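Local coordinates for protein transcriptional regulator I2 (Pseudomonas fluorescens A506, PDB 4MO7) that acts as a superantigen (PfiT) associated with Crohn's disease and probably also binds DNA as a TetR-family transcriptional regulator, at residues Ser183-Thr186 with Thr187-Arg190; Gly193-Thr196 with Leu197-Ala201. All blocks are in the same frame, centred on the assembly; numbering follows the deposited sequence.

Interaction 1 of 2, residues Ser183-Thr186 with Thr187-Arg190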
# COMPACT_ATOMS: atom_id res chain seq x y z
N SER A 183 -4.30 -4.72 1.52
CA SER A 183 -4.67 -3.33 1.19
C SER A 183 -4.40 -3.02 -0.29
O SER A 183 -5.18 -2.34 -0.97
CB SER A 183 -3.87 -2.36 2.07
OG SER A 183 -4.26 -1.05 1.75
N TRP A 184 -3.30 -3.56 -0.78
CA TRP A 184 -2.85 -3.28 -2.15
C TRP A 184 -3.78 -3.85 -3.20
O TRP A 184 -3.68 -3.44 -4.39
CB TRP A 184 -1.46 -3.91 -2.34
CG TRP A 184 -0.75 -3.62 -3.61
CD1 TRP A 184 -0.54 -4.52 -4.69
CD2 TRP A 184 -0.17 -2.38 -4.03
NE1 TRP A 184 0.15 -3.88 -5.70
CE2 TRP A 184 0.40 -2.58 -5.32
CE3 TRP A 184 -0.01 -1.13 -3.42
CZ2 TRP A 184 1.08 -1.57 -5.99
CZ3 TRP A 184 0.64 -0.12 -4.11
CH2 TRP A 184 1.19 -0.35 -5.38
N THR A 185 -4.67 -4.75 -2.80
CA THR A 185 -5.59 -5.41 -3.74
C THR A 185 -6.51 -4.36 -4.41
O THR A 185 -7.02 -4.63 -5.49
CB THR A 185 -6.41 -6.59 -3.21
OG1 THR A 185 -7.27 -6.17 -2.18
CG2 THR A 185 -5.54 -7.70 -2.64
N THR A 186 -6.73 -3.22 -3.76
CA THR A 186 -7.55 -2.15 -4.38
C THR A 186 -6.95 -1.67 -5.70
O THR A 186 -7.68 -1.12 -6.55
CB THR A 186 -7.70 -0.91 -3.48
OG1 THR A 186 -6.41 -0.31 -3.27
CG2 THR A 186 -8.27 -1.31 -2.13
N THR A 187 -5.64 -1.84 -5.88
CA THR A 187 -4.96 -1.28 -7.06
C THR A 187 -5.08 -2.21 -8.27
O THR A 187 -4.78 -1.81 -9.40
CB THR A 187 -3.46 -0.97 -6.81
OG1 THR A 187 -2.72 -2.20 -6.72
CG2 THR A 187 -3.27 -0.18 -5.52
N TRP A 188 -5.51 -3.45 -8.05
CA TRP A 188 -5.48 -4.42 -9.13
C TRP A 188 -6.65 -5.38 -9.23
O TRP A 188 -6.80 -6.00 -10.28
CB TRP A 188 -4.16 -5.20 -9.12
CG TRP A 188 -3.97 -6.09 -7.90
CD1 TRP A 188 -3.30 -5.77 -6.74
CD2 TRP A 188 -4.40 -7.45 -7.75
NE1 TRP A 188 -3.35 -6.84 -5.87
CE2 TRP A 188 -3.98 -7.89 -6.48
CE3 TRP A 188 -5.09 -8.35 -8.59
CZ2 TRP A 188 -4.21 -9.20 -6.02
CZ3 TRP A 188 -5.34 -9.63 -8.12
CH2 TRP A 188 -4.91 -10.05 -6.84
N PHE A 189 -7.47 -5.55 -8.18
CA PHE A 189 -8.45 -6.66 -8.17
C PHE A 189 -9.51 -6.46 -9.25
O PHE A 189 -9.93 -7.44 -9.87
CB PHE A 189 -9.11 -6.82 -6.77
CG PHE A 189 -10.17 -7.92 -6.68
CD1 PHE A 189 -9.82 -9.25 -6.78
CD2 PHE A 189 -11.49 -7.60 -6.48
CE1 PHE A 189 -10.77 -10.24 -6.66
CE2 PHE A 189 -12.44 -8.58 -6.41
CZ PHE A 189 -12.08 -9.91 -6.49
N ARG A 190 -9.94 -5.22 -9.47
CA ARG A 190 -10.95 -4.96 -10.53
C ARG A 190 -10.43 -5.27 -11.94
O ARG A 190 -11.18 -5.82 -12.75
CB ARG A 190 -11.49 -3.51 -10.47
CG ARG A 190 -12.71 -3.31 -9.54
CD ARG A 190 -13.60 -2.14 -10.03
NE ARG A 190 -14.51 -1.60 -9.01
CZ ARG A 190 -14.41 -0.38 -8.47
NH1 ARG A 190 -13.43 0.44 -8.83
NH2 ARG A 190 -15.29 0.02 -7.57
O HOH W 1 -9.34 -2.63 -8.03
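Thr-187 sits over one face of the Trp-184 indole, and both branches of the threonine take part. Its methyl CG2 lies 4.0 Å from the centroid of the six-membered ring, nearly on the ring normal, a CH-pi contact. Its hydroxyl OG1 hangs 3.4 Å from Trp-184 CE2 and gives its proton to Trp-184 O at 2.8 Å, almost in line with the carbonyl. With OG1 between the backbone N and the carbonyl carbon (chi1 72°), the hydroxyl faces Trp-184 O and CG2 lies over the ring. Thr-187 N binds the same oxygen from above the carbonyl plane, so two donors of one residue grip it. The turn belongs to the irregular link between helix 171-183 and helix 189-192 in the TetR-like C-terminal domain, where Thr-185 O likewise takes two donors, Trp-188 N at 3.2 Å and Phe-189 N at 2.9 Å. Trp-188, folded back over this turn, meets Trp-184 obliquely, their five-membered rings inclined at 47° and the CD1 atoms 3.7 Å apart. Its CZ2 lies 3.9 Å from Thr-185 CG2, whose small methyl suits this buried spot; Thr-185 OG1 bonds to Leu-182 O. Trp-184 packs on Gly-180 of the second subunit, Trp-188 on Arg-176 of that subunit.

Interaction 2 of 2, residues Gly193-Thr196 with Leu197-Ala201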
# COMPACT_ATOMS: atom_id res chain seq x y z
N GLY A 193 -10.83 -9.12 -13.48
CA GLY A 193 -12.03 -9.48 -14.23
C GLY A 193 -12.84 -10.68 -13.74
O GLY A 193 -14.05 -10.57 -13.52
N SER A 194 -12.17 -11.82 -13.58
CA SER A 194 -12.84 -13.08 -13.29
C SER A 194 -12.48 -13.69 -11.90
O SER A 194 -12.97 -14.78 -11.54
CB SER A 194 -12.45 -14.08 -14.37
OG SER A 194 -11.06 -14.36 -14.26
N LEU A 195 -11.63 -13.01 -11.13
CA LEU A 195 -11.25 -13.49 -9.80
C LEU A 195 -12.29 -12.99 -8.80
O LEU A 195 -12.62 -11.78 -8.78
CB LEU A 195 -9.86 -12.97 -9.45
CG LEU A 195 -9.17 -13.45 -8.18
CD1 LEU A 195 -8.80 -14.92 -8.26
CD2 LEU A 195 -7.93 -12.56 -7.97
N THR A 196 -12.84 -13.90 -7.99
CA THR A 196 -13.83 -13.47 -7.01
C THR A 196 -13.12 -13.17 -5.70
O THR A 196 -11.97 -13.55 -5.52
CB THR A 196 -14.84 -14.54 -6.72
OG1 THR A 196 -14.19 -15.58 -6.02
CG2 THR A 196 -15.41 -15.11 -8.04
N LEU A 197 -13.82 -12.51 -4.78
CA LEU A 197 -13.18 -12.12 -3.53
C LEU A 197 -12.89 -13.35 -2.70
O LEU A 197 -11.89 -13.44 -1.97
CB LEU A 197 -14.10 -11.17 -2.75
CG LEU A 197 -13.26 -10.51 -1.66
CD1 LEU A 197 -13.38 -8.99 -1.76
CD2 LEU A 197 -13.63 -11.07 -0.28
N GLU A 198 -13.77 -14.34 -2.77
CA GLU A 198 -13.49 -15.56 -2.05
C GLU A 198 -12.22 -16.26 -2.59
O GLU A 198 -11.41 -16.80 -1.82
CB GLU A 198 -14.69 -16.52 -2.13
CG GLU A 198 -14.51 -17.77 -1.28
CD GLU A 198 -14.53 -17.50 0.25
OE1 GLU A 198 -15.02 -16.42 0.66
OE2 GLU A 198 -14.07 -18.37 1.04
N GLU A 199 -12.05 -16.30 -3.89
CA GLU A 199 -10.84 -16.87 -4.47
C GLU A 199 -9.61 -16.08 -4.06
O GLU A 199 -8.57 -16.67 -3.75
CB GLU A 199 -10.97 -16.91 -5.98
CG GLU A 199 -11.96 -18.01 -6.38
CD GLU A 199 -12.38 -17.91 -7.85
OE1 GLU A 199 -12.06 -16.90 -8.51
OE2 GLU A 199 -13.05 -18.84 -8.35
N LEU A 200 -9.74 -14.75 -4.04
CA LEU A 200 -8.64 -13.87 -3.59
C LEU A 200 -8.27 -14.19 -2.13
O LEU A 200 -7.08 -14.30 -1.77
CB LEU A 200 -9.06 -12.40 -3.75
CG LEU A 200 -8.01 -11.33 -3.40
CD1 LEU A 200 -6.78 -11.40 -4.35
CD2 LEU A 200 -8.63 -9.94 -3.40
N ALA A 201 -9.28 -14.37 -1.28
CA ALA A 201 -9.03 -14.67 0.15
C ALA A 201 -8.34 -16.04 0.28
O ALA A 201 -7.43 -16.21 1.07
CB ALA A 201 -10.39 -14.64 0.94
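Thr-196 and Glu-199 exchange hydrogen bonds in a capping box at the start of helix 197-208. Thr-196 OG1 accepts from Glu-199 N at 3.1 Å with an N-H...O angle of 166°, while Glu-199 OE1 in turn accepts from Thr-196 N at 3.1 Å, met from above its carboxylate plane. Threonine suits the N-cap because its short hydroxyl, swung between the backbone N and carbonyl carbon (chi1 69°), reaches the Glu-199 amide in the first turn. Glutamate three residues on is long enough to come back: with CG beside its own backbone N (chi1 -73°) and the chain extended beyond, it passes obliquely across the threonine side chain, Glu-199 CG lying 3.3 Å from Thr-196 OG1. Its negative charge near the helix N-terminus is probably favourable. The regular helix begins with Leu-200 N to Thr-196 O at 2.9 Å.

The box is the solvent side, with Thr-196 exposed and Glu-199 partly so. The packed side is apolar: Leu-195 puts CD1 3.7 Å from Glu-199 CB, and its CD2 meets CD1 of the buried Leu-200 at 4.0 Å, the two leucines crossing nearly at right angles. Leu-195 and Leu-200 both rest on Phe-189 of helix 189-192, Leu-197 and Leu-200 pack on Leu-114 of helix 114-117, and Glu-198 makes a salt bridge to Arg-111 beside helix 102-110.

Overall arrangement
Interactions 1 and 2 follow one another along the chain, with centres about 11 Å apart; in the TetR-like C-terminal domain, interaction 1 leads into the short helix 189-192 and interaction 2 opens helix 197-208. Interaction 1, partly buried, is built on aromatic rings and carbonyls that each take two donors, and three of its residues reach the second subunit. Interaction 2 lies nearer the surface and relies on reciprocal side-chain to backbone bonds at a helix start, with only Leu-200 packing on the partner subunit. The two meet through apolar groups: Trp-188 CH2 lies 3.4 Å from Leu-200 CD1, and the Phe-189 ring lies against the backbone at Leu-195 to Leu-197, joining helix 189-192 to helix 197-208.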